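Local coordinates for protein manganese-dependent ADP-ribose/CDP-alcohol diphosphatase (Danio rerio, PDB 2NXF) that probably hydrolyses ADP-ribose and CDP-alcohols such as CDP-choline to nucleoside monophosphates, as a metal-dependent member of the calcineurin-like phosphoesterases, at residues F144-G156 with K196-L209. Sequence-based numbering, arbitrary orientation.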
ATOM      1  N   PHE A 144      12.096  -1.672  -7.718  1.00 23.04           N
ATOM      2  CA  PHE A 144      10.905  -1.581  -6.856  1.00 23.41           C
ATOM      3  C   PHE A 144      11.292  -0.883  -5.574  1.00 24.11           C
ATOM      4  O   PHE A 144      12.357  -1.163  -5.003  1.00 23.60           O
ATOM      5  CB  PHE A 144      10.395  -2.982  -6.464  1.00 24.79           C
ATOM      6  CG  PHE A 144       9.572  -3.681  -7.525  1.00 26.61           C
ATOM      7  CD1 PHE A 144       9.605  -3.287  -8.852  1.00 28.54           C
ATOM      8  CD2 PHE A 144       8.781  -4.778  -7.176  1.00 28.80           C
ATOM      9  CE1 PHE A 144       8.821  -3.977  -9.825  1.00 30.28           C
ATOM     10  CE2 PHE A 144       8.010  -5.454  -8.134  1.00 28.79           C
ATOM     11  CZ  PHE A 144       8.028  -5.051  -9.440  1.00 28.73           C
ATOM     12  N   VAL A 145      10.408  -0.012  -5.089  1.00 23.70           N
ATOM     13  CA  VAL A 145      10.628   0.683  -3.826  1.00 24.57           C
ATOM     14  C   VAL A 145       9.346   0.506  -3.021  1.00 25.17           C
ATOM     15  O   VAL A 145       8.255   0.815  -3.520  1.00 25.21           O
ATOM     16  CB  VAL A 145      10.892   2.199  -4.041  1.00 24.49           C
ATOM     17  CG1 VAL A 145      11.090   2.917  -2.692  1.00 26.01           C
ATOM     18  CG2 VAL A 145      12.121   2.431  -4.957  1.00 23.88           C
ATOM     19  N   LEU A 146       9.459  -0.006  -1.798  1.00 25.27           N
ATOM     20  CA  LEU A 146       8.305  -0.128  -0.912  1.00 25.78           C
ATOM     21  C   LEU A 146       8.488   0.901   0.181  1.00 26.20           C
ATOM     22  O   LEU A 146       9.559   0.934   0.819  1.00 25.41           O
ATOM     23  CB  LEU A 146       8.234  -1.523  -0.259  1.00 26.22           C
ATOM     24  CG  LEU A 146       7.399  -2.587  -0.989  1.00 29.16           C
ATOM     25  CD1 LEU A 146       8.157  -3.037  -2.227  1.00 31.92           C
ATOM     26  CD2 LEU A 146       7.093  -3.780  -0.052  1.00 27.01           C
ATOM     27  N   LEU A 147       7.458   1.728   0.376  1.00 25.39           N
ATOM     28  CA  LEU A 147       7.503   2.810   1.359  1.00 25.25           C
ATOM     29  C   LEU A 147       6.665   2.494   2.583  1.00 25.22           C
ATOM     30  O   LEU A 147       5.756   1.632   2.527  1.00 25.28           O
ATOM     31  CB  LEU A 147       6.983   4.109   0.730  1.00 24.85           C
ATOM     32  CG  LEU A 147       7.716   4.648  -0.509  1.00 25.91           C
ATOM     33  CD1 LEU A 147       7.071   5.961  -0.951  1.00 27.67           C
ATOM     34  CD2 LEU A 147       9.209   4.809  -0.208  1.00 25.84           C
ATOM     35  N   ASP A 148       6.983   3.207   3.674  1.00 25.15           N
ATOM     36  CA  ASP A 148       6.351   3.070   4.974  1.00 25.73           C
ATOM     37  C   ASP A 148       5.508   4.347   5.221  1.00 25.31           C
ATOM     38  O   ASP A 148       6.010   5.364   5.726  1.00 25.75           O
ATOM     39  CB  ASP A 148       7.467   2.940   6.035  1.00 25.12           C
ATOM     40  CG  ASP A 148       6.943   2.710   7.454  1.00 26.33           C
ATOM     41  OD1 ASP A 148       5.710   2.730   7.703  1.00 25.65           O
ATOM     42  OD2 ASP A 148       7.812   2.495   8.320  1.00 26.93           O
ATOM     43  N   ALA A 149       4.228   4.272   4.863  1.00 26.22           N
ATOM     44  CA  ALA A 149       3.360   5.444   4.940  1.00 26.03           C
ATOM     45  C   ALA A 149       2.894   5.755   6.377  1.00 25.25           C
ATOM     46  O   ALA A 149       2.188   6.757   6.584  1.00 26.13           O
ATOM     47  CB  ALA A 149       2.136   5.261   4.026  1.00 26.18           C
ATOM     48  N   TYR A 150       3.282   4.908   7.335  1.00 25.07           N
ATOM     49  CA  TYR A 150       3.007   5.128   8.772  1.00 25.42           C
ATOM     50  C   TYR A 150       4.275   5.397   9.584  1.00 25.17           C
ATOM     51  O   TYR A 150       4.285   5.292  10.804  1.00 25.53           O
ATOM     52  CB  TYR A 150       2.163   3.978   9.366  1.00 25.03           C
ATOM     53  CG  TYR A 150       0.809   3.964   8.704  1.00 25.43           C
ATOM     54  CD1 TYR A 150      -0.269   4.678   9.249  1.00 26.17           C
ATOM     55  CD2 TYR A 150       0.629   3.330   7.459  1.00 25.98           C
ATOM     56  CE1 TYR A 150      -1.501   4.710   8.613  1.00 25.56           C
ATOM     57  CE2 TYR A 150      -0.597   3.360   6.814  1.00 26.86           C
ATOM     58  CZ  TYR A 150      -1.654   4.065   7.384  1.00 25.27           C
ATOM     59  OH  TYR A 150      -2.891   4.113   6.770  1.00 25.27           O
ATOM     60  N   ASP A 151       5.332   5.770   8.870  1.00 24.41           N
ATOM     61  CA  ASP A 151       6.586   6.210   9.470  1.00 24.45           C
ATOM     62  C   ASP A 151       6.279   7.357  10.447  1.00 24.18           C
ATOM     63  O   ASP A 151       6.657   7.320  11.626  1.00 23.90           O
ATOM     64  CB  ASP A 151       7.481   6.641   8.299  1.00 24.82           C
ATOM     65  CG  ASP A 151       8.819   7.190   8.716  1.00 24.25           C
ATOM     66  OD1 ASP A 151       9.187   7.194   9.910  1.00 23.80           O
ATOM     67  OD2 ASP A 151       9.512   7.631   7.771  1.00 24.57           O
ATOM     68  N   LEU A 152       5.581   8.375   9.950  1.00 24.14           N
ATOM     69  CA  LEU A 152       4.970   9.345  10.850  1.00 24.73           C
ATOM     70  C   LEU A 152       3.526   8.913  11.040  1.00 24.97           C
ATOM     71  O   LEU A 152       2.757   8.923  10.094  1.00 25.90           O
ATOM     72  CB  LEU A 152       5.047  10.756  10.252  1.00 25.29           C
ATOM     73  CG  LEU A 152       6.454  11.290   9.967  1.00 25.51           C
ATOM     74  CD1 LEU A 152       6.319  12.715   9.458  1.00 28.88           C
ATOM     75  CD2 LEU A 152       7.342  11.238  11.207  1.00 25.52           C
ATOM     76  N   SER A 153       3.174   8.494  12.249  1.00 24.59           N
ATOM     77  CA  SER A 153       1.797   8.117  12.561  1.00 23.90           C
ATOM     78  C   SER A 153       1.656   8.038  14.062  1.00 24.35           C
ATOM     79  O   SER A 153       2.657   7.989  14.791  1.00 23.37           O
ATOM     80  CB  SER A 153       1.451   6.753  11.947  1.00 24.49           C
ATOM     81  OG  SER A 153       2.183   5.691  12.566  1.00 24.98           O
ATOM     82  N   VAL A 154       0.414   8.053  14.534  1.00 23.32           N
ATOM     83  CA  VAL A 154       0.197   7.783  15.946  1.00 24.13           C
ATOM     84  C   VAL A 154      -0.118   6.304  16.179  1.00 24.79           C
ATOM     85  O   VAL A 154       0.047   5.805  17.285  1.00 26.15           O
ATOM     86  CB  VAL A 154      -0.876   8.699  16.576  1.00 24.15           C
ATOM     87  CG1 VAL A 154      -0.395  10.143  16.595  1.00 24.44           C
ATOM     88  CG2 VAL A 154      -2.207   8.570  15.841  1.00 23.44           C
ATOM     89  N   ILE A 155      -0.554   5.610  15.124  1.00 24.84           N
ATOM     90  CA  ILE A 155      -0.967   4.213  15.269  1.00 24.52           C
ATOM     91  C   ILE A 155       0.198   3.228  15.083  1.00 24.40           C
ATOM     92  O   ILE A 155       0.116   2.069  15.544  1.00 24.85           O
ATOM     93  CB  ILE A 155      -2.131   3.838  14.321  1.00 24.44           C
ATOM     94  CG1 ILE A 155      -1.705   3.972  12.842  1.00 24.89           C
ATOM     95  CG2 ILE A 155      -3.394   4.628  14.661  1.00 24.85           C
ATOM     96  CD1 ILE A 155      -2.691   3.339  11.898  1.00 25.41           C
ATOM     97  N   GLY A 156       1.265   3.697  14.439  1.00 25.01           N
ATOM     98  CA  GLY A 156       2.435   2.862  14.138  1.00 25.60           C
ATOM     99  C   GLY A 156       3.730   3.258  14.834  1.00 25.78           C
ATOM    100  O   GLY A 156       4.823   2.834  14.429  1.00 26.12           O
ATOM    101  N   LYS A 196      -6.395   9.829  12.077  1.00 24.85           N
ATOM    102  CA  LYS A 196      -5.567   8.857  12.787  1.00 25.11           C
ATOM    103  C   LYS A 196      -5.276   7.606  11.949  1.00 25.16           C
ATOM    104  O   LYS A 196      -4.258   6.925  12.159  1.00 24.75           O
ATOM    105  CB  LYS A 196      -6.306   8.478  14.081  1.00 25.35           C
ATOM    106  CG  LYS A 196      -5.565   7.613  15.058  1.00 27.34           C
ATOM    107  CD  LYS A 196      -6.448   7.370  16.283  1.00 26.87           C
ATOM    108  CE  LYS A 196      -5.974   6.165  17.065  1.00 30.87           C
ATOM    109  NZ  LYS A 196      -6.714   6.012  18.363  1.00 32.46           N
ATOM    110  N   PHE A 197      -6.160   7.298  10.992  1.00 24.19           N
ATOM    111  CA  PHE A 197      -5.932   6.110  10.159  1.00 24.87           C
ATOM    112  C   PHE A 197      -4.993   6.355   8.964  1.00 24.86           C
ATOM    113  O   PHE A 197      -4.755   5.448   8.178  1.00 25.51           O
ATOM    114  CB  PHE A 197      -7.248   5.448   9.740  1.00 24.62           C
ATOM    115  CG  PHE A 197      -8.187   6.322   8.943  1.00 25.78           C
ATOM    116  CD1 PHE A 197      -8.022   6.467   7.553  1.00 25.97           C
ATOM    117  CD2 PHE A 197      -9.298   6.920   9.558  1.00 27.36           C
ATOM    118  CE1 PHE A 197      -8.932   7.221   6.783  1.00 26.50           C
ATOM    119  CE2 PHE A 197     -10.228   7.681   8.795  1.00 28.70           C
ATOM    120  CZ  PHE A 197     -10.047   7.828   7.422  1.00 26.33           C
ATOM    121  N   ASN A 198      -4.487   7.587   8.845  1.00 24.90           N
ATOM    122  CA  ASN A 198      -3.447   7.916   7.887  1.00 25.15           C
ATOM    123  C   ASN A 198      -2.104   8.171   8.569  1.00 25.45           C
ATOM    124  O   ASN A 198      -1.954   8.014   9.783  1.00 25.84           O
ATOM    125  CB  ASN A 198      -3.855   9.110   7.012  1.00 25.40           C
ATOM    126  CG  ASN A 198      -5.031   8.797   6.126  1.00 25.02           C
ATOM    127  OD1 ASN A 198      -5.292   7.625   5.794  1.00 25.51           O
ATOM    128  ND2 ASN A 198      -5.740   9.837   5.701  1.00 24.68           N
ATOM    129  N   GLY A 199      -1.133   8.569   7.768  1.00 25.33           N
ATOM    130  CA  GLY A 199       0.208   8.798   8.254  1.00 25.06           C
ATOM    131  C   GLY A 199       1.000   9.497   7.184  1.00 25.11           C
ATOM    132  O   GLY A 199       0.478   9.815   6.110  1.00 26.01           O
ATOM    133  N   GLY A 200       2.264   9.742   7.495  1.00 25.61           N
ATOM    134  CA  GLY A 200       3.151  10.374   6.543  1.00 26.19           C
ATOM    135  C   GLY A 200       4.538   9.762   6.493  1.00 26.27           C
ATOM    136  O   GLY A 200       4.852   8.792   7.210  1.00 25.68           O
ATOM    137  N   PHE A 201       5.378  10.388   5.669  1.00 25.28           N
ATOM    138  CA  PHE A 201       6.736   9.902   5.416  1.00 25.67           C
ATOM    139  C   PHE A 201       7.734  10.865   6.064  1.00 24.75           C
ATOM    140  O   PHE A 201       7.696  12.081   5.810  1.00 25.58           O
ATOM    141  CB  PHE A 201       6.972   9.829   3.901  1.00 25.26           C
ATOM    142  CG  PHE A 201       5.904   9.048   3.160  1.00 26.40           C
ATOM    143  CD1 PHE A 201       6.028   7.661   2.967  1.00 26.39           C
ATOM    144  CD2 PHE A 201       4.771   9.705   2.648  1.00 26.96           C
ATOM    145  CE1 PHE A 201       5.038   6.925   2.282  1.00 25.82           C
ATOM    146  CE2 PHE A 201       3.753   8.976   1.962  1.00 26.01           C
ATOM    147  CZ  PHE A 201       3.895   7.586   1.759  1.00 26.02           C
ATOM    148  N   SER A 202       8.635  10.332   6.890  1.00 25.28           N
ATOM    149  CA  SER A 202       9.624  11.189   7.558  1.00 24.61           C
ATOM    150  C   SER A 202      10.598  11.825   6.551  1.00 25.03           C
ATOM    151  O   SER A 202      10.776  11.304   5.430  1.00 25.69           O
ATOM    152  CB  SER A 202      10.415  10.423   8.643  1.00 25.00           C
ATOM    153  OG  SER A 202      11.349   9.524   8.052  1.00 25.71           O
ATOM    154  N   GLU A 203      11.223  12.929   6.964  1.00 25.41           N
ATOM    155  CA  GLU A 203      12.247  13.571   6.170  1.00 26.01           C
ATOM    156  C   GLU A 203      13.343  12.542   5.827  1.00 25.84           C
ATOM    157  O   GLU A 203      13.868  12.515   4.700  1.00 25.11           O
ATOM    158  CB  GLU A 203      12.812  14.780   6.931  1.00 26.83           C
ATOM    159  CG  GLU A 203      13.959  15.462   6.253  1.00 32.85           C
ATOM    160  CD  GLU A 203      14.560  16.536   7.141  1.00 39.44           C
ATOM    161  OE1 GLU A 203      15.180  16.190   8.175  1.00 43.41           O
ATOM    162  OE2 GLU A 203      14.413  17.731   6.811  1.00 44.29           O
ATOM    163  N   GLN A 204      13.682  11.687   6.799  1.00 24.96           N
ATOM    164  CA  GLN A 204      14.719  10.680   6.570  1.00 25.15           C
ATOM    165  C   GLN A 204      14.295   9.738   5.440  1.00 24.25           C
ATOM    166  O   GLN A 204      15.096   9.409   4.525  1.00 24.07           O
ATOM    167  CB  GLN A 204      15.009   9.893   7.848  1.00 25.43           C
ATOM    168  CG  GLN A 204      16.054   8.796   7.650  1.00 26.14           C
ATOM    169  CD  GLN A 204      16.453   8.106   8.946  1.00 26.84           C
ATOM    170  OE1 GLN A 204      15.781   8.222   9.977  1.00 28.83           O
ATOM    171  NE2 GLN A 204      17.552   7.385   8.895  1.00 30.42           N
ATOM    172  N   GLN A 205      13.026   9.308   5.490  1.00 23.74           N
ATOM    173  CA  GLN A 205      12.514   8.411   4.447  1.00 24.09           C
ATOM    174  C   GLN A 205      12.463   9.105   3.079  1.00 24.41           C
ATOM    175  O   GLN A 205      12.805   8.505   2.053  1.00 24.31           O
ATOM    176  CB  GLN A 205      11.143   7.835   4.813  1.00 23.28           C
ATOM    177  CG  GLN A 205      10.699   6.744   3.806  1.00 23.84           C
ATOM    178  CD  GLN A 205       9.362   6.103   4.097  1.00 25.41           C
ATOM    179  OE1 GLN A 205       8.911   5.262   3.314  1.00 25.87           O
ATOM    180  NE2 GLN A 205       8.722   6.477   5.224  1.00 24.98           N
ATOM    181  N   LEU A 206      12.025  10.361   3.051  1.00 24.33           N
ATOM    182  CA  LEU A 206      11.945  11.085   1.766  1.00 25.00           C
ATOM    183  C   LEU A 206      13.318  11.334   1.155  1.00 24.93           C
ATOM    184  O   LEU A 206      13.476  11.301  -0.076  1.00 24.24           O
ATOM    185  CB  LEU A 206      11.229  12.429   1.933  1.00 26.42           C
ATOM    186  CG  LEU A 206       9.750  12.292   2.296  1.00 27.91           C
ATOM    187  CD1 LEU A 206       9.249  13.662   2.841  1.00 32.71           C
ATOM    188  CD2 LEU A 206       8.924  11.840   1.126  1.00 33.92           C
ATOM    189  N   GLN A 207      14.304  11.624   2.007  1.00 23.95           N
ATOM    190  CA  GLN A 207      15.678  11.853   1.547  1.00 25.30           C
ATOM    191  C   GLN A 207      16.227  10.576   0.908  1.00 24.11           C
ATOM    192  O   GLN A 207      16.902  10.622  -0.126  1.00 22.85           O
ATOM    193  CB  GLN A 207      16.555  12.352   2.702  1.00 24.93           C
ATOM    194  CG  GLN A 207      16.262  13.826   3.032  1.00 28.44           C
ATOM    195  CD  GLN A 207      17.074  14.389   4.195  1.00 30.60           C
ATOM    196  OE1 GLN A 207      17.504  13.655   5.093  1.00 39.72           O
ATOM    197  NE2 GLN A 207      17.268  15.706   4.192  1.00 34.98           N
ATOM    198  N   TRP A 208      15.908   9.430   1.508  1.00 24.03           N
ATOM    199  CA  TRP A 208      16.321   8.152   0.937  1.00 24.32           C
ATOM    200  C   TRP A 208      15.612   7.857  -0.400  1.00 24.29           C
ATOM    201  O   TRP A 208      16.255   7.477  -1.382  1.00 24.61           O
ATOM    202  CB  TRP A 208      16.092   7.031   1.956  1.00 25.06           C
ATOM    203  CG  TRP A 208      16.174   5.611   1.441  1.00 25.74           C
ATOM    204  CD1 TRP A 208      17.304   4.833   1.288  1.00 28.13           C
ATOM    205  CD2 TRP A 208      15.067   4.777   1.075  1.00 26.09           C
ATOM    206  NE1 TRP A 208      16.957   3.577   0.829  1.00 27.82           N
ATOM    207  CE2 TRP A 208      15.592   3.517   0.694  1.00 27.21           C
ATOM    208  CE3 TRP A 208      13.678   4.977   1.031  1.00 26.72           C
ATOM    209  CZ2 TRP A 208      14.781   2.471   0.263  1.00 27.34           C
ATOM    210  CZ3 TRP A 208      12.858   3.925   0.599  1.00 27.34           C
ATOM    211  CH2 TRP A 208      13.417   2.689   0.228  1.00 27.56           C
ATOM    212  N   LEU A 209      14.300   8.040  -0.438  1.00 24.81           N
ATOM    213  CA  LEU A 209      13.557   7.863  -1.692  1.00 24.02           C
ATOM    214  C   LEU A 209      14.164   8.766  -2.787  1.00 23.60           C
ATOM    215  O   LEU A 209      14.434   8.327  -3.909  1.00 23.48           O
ATOM    216  CB  LEU A 209      12.096   8.263  -1.473  1.00 24.18           C
ATOM    217  CG  LEU A 209      11.262   8.282  -2.765  1.00 23.00           C
ATOM    218  CD1 LEU A 209      11.238   6.911  -3.459  1.00 24.93           C
ATOM    219  CD2 LEU A 209       9.831   8.772  -2.402  1.00 24.59           C
TER
HETATM  220  O   HOH W   1      -1.685   7.776  12.523  1.00 17.16           O
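L152 and G200 form a single antiparallel bridge, a hydrogen-bonded pair with L152 N to G200 O at 2.9 Å and G200 N to L152 O at 2.8 Å, while strand 144-146 runs antiparallel to helix 203-209 with axes 11.2 Å apart. Between these two points the side chain of Q205 reads the backbone of D148 with both ends of its amide. Q205 OE1 accepts from D148 N at 2.8 Å, nearly straight at 173°, and Q205 NE2 gives one hydrogen to D148 O at 3.0 Å. The fully extended chain of Q205, with CG anti to the backbone N (chi1 -172°), carries the amide that far. The second hydrogen of NE2 goes to D151 OD2, on the anti side of the carboxylate. D151 OD2 accepts three bonds in all: S202 OG donates to it on the syn side at 2.7 Å, and S202 N comes from above the carboxylate plane. S202 OG in turn accepts from Q205 N as the N-cap of the helix, and D151 OD1 pairs with K163 and R157. With an alanine in place of D151, S202 OG, S202 N and one Q205 amide hydrogen would probably lose their common acceptor, and K163 and R157 this counter-charge. Next to this amide, L147 CB lies 3.8 Å from F201 CE1, and L147 CD2 meets the edge of the W208 ring. Y150 OH donates to F197 O at 2.7 Å, and one water joins V154 N to the carbonyls of K196 and N198. N198 OD1 is hydrogen-bonded to H265 NE2 and Y150 lies against N96, both ligands of one zinc, placing this strand-loop and capped helix beside the dinuclear metal centre of the metallophosphoesterase fold.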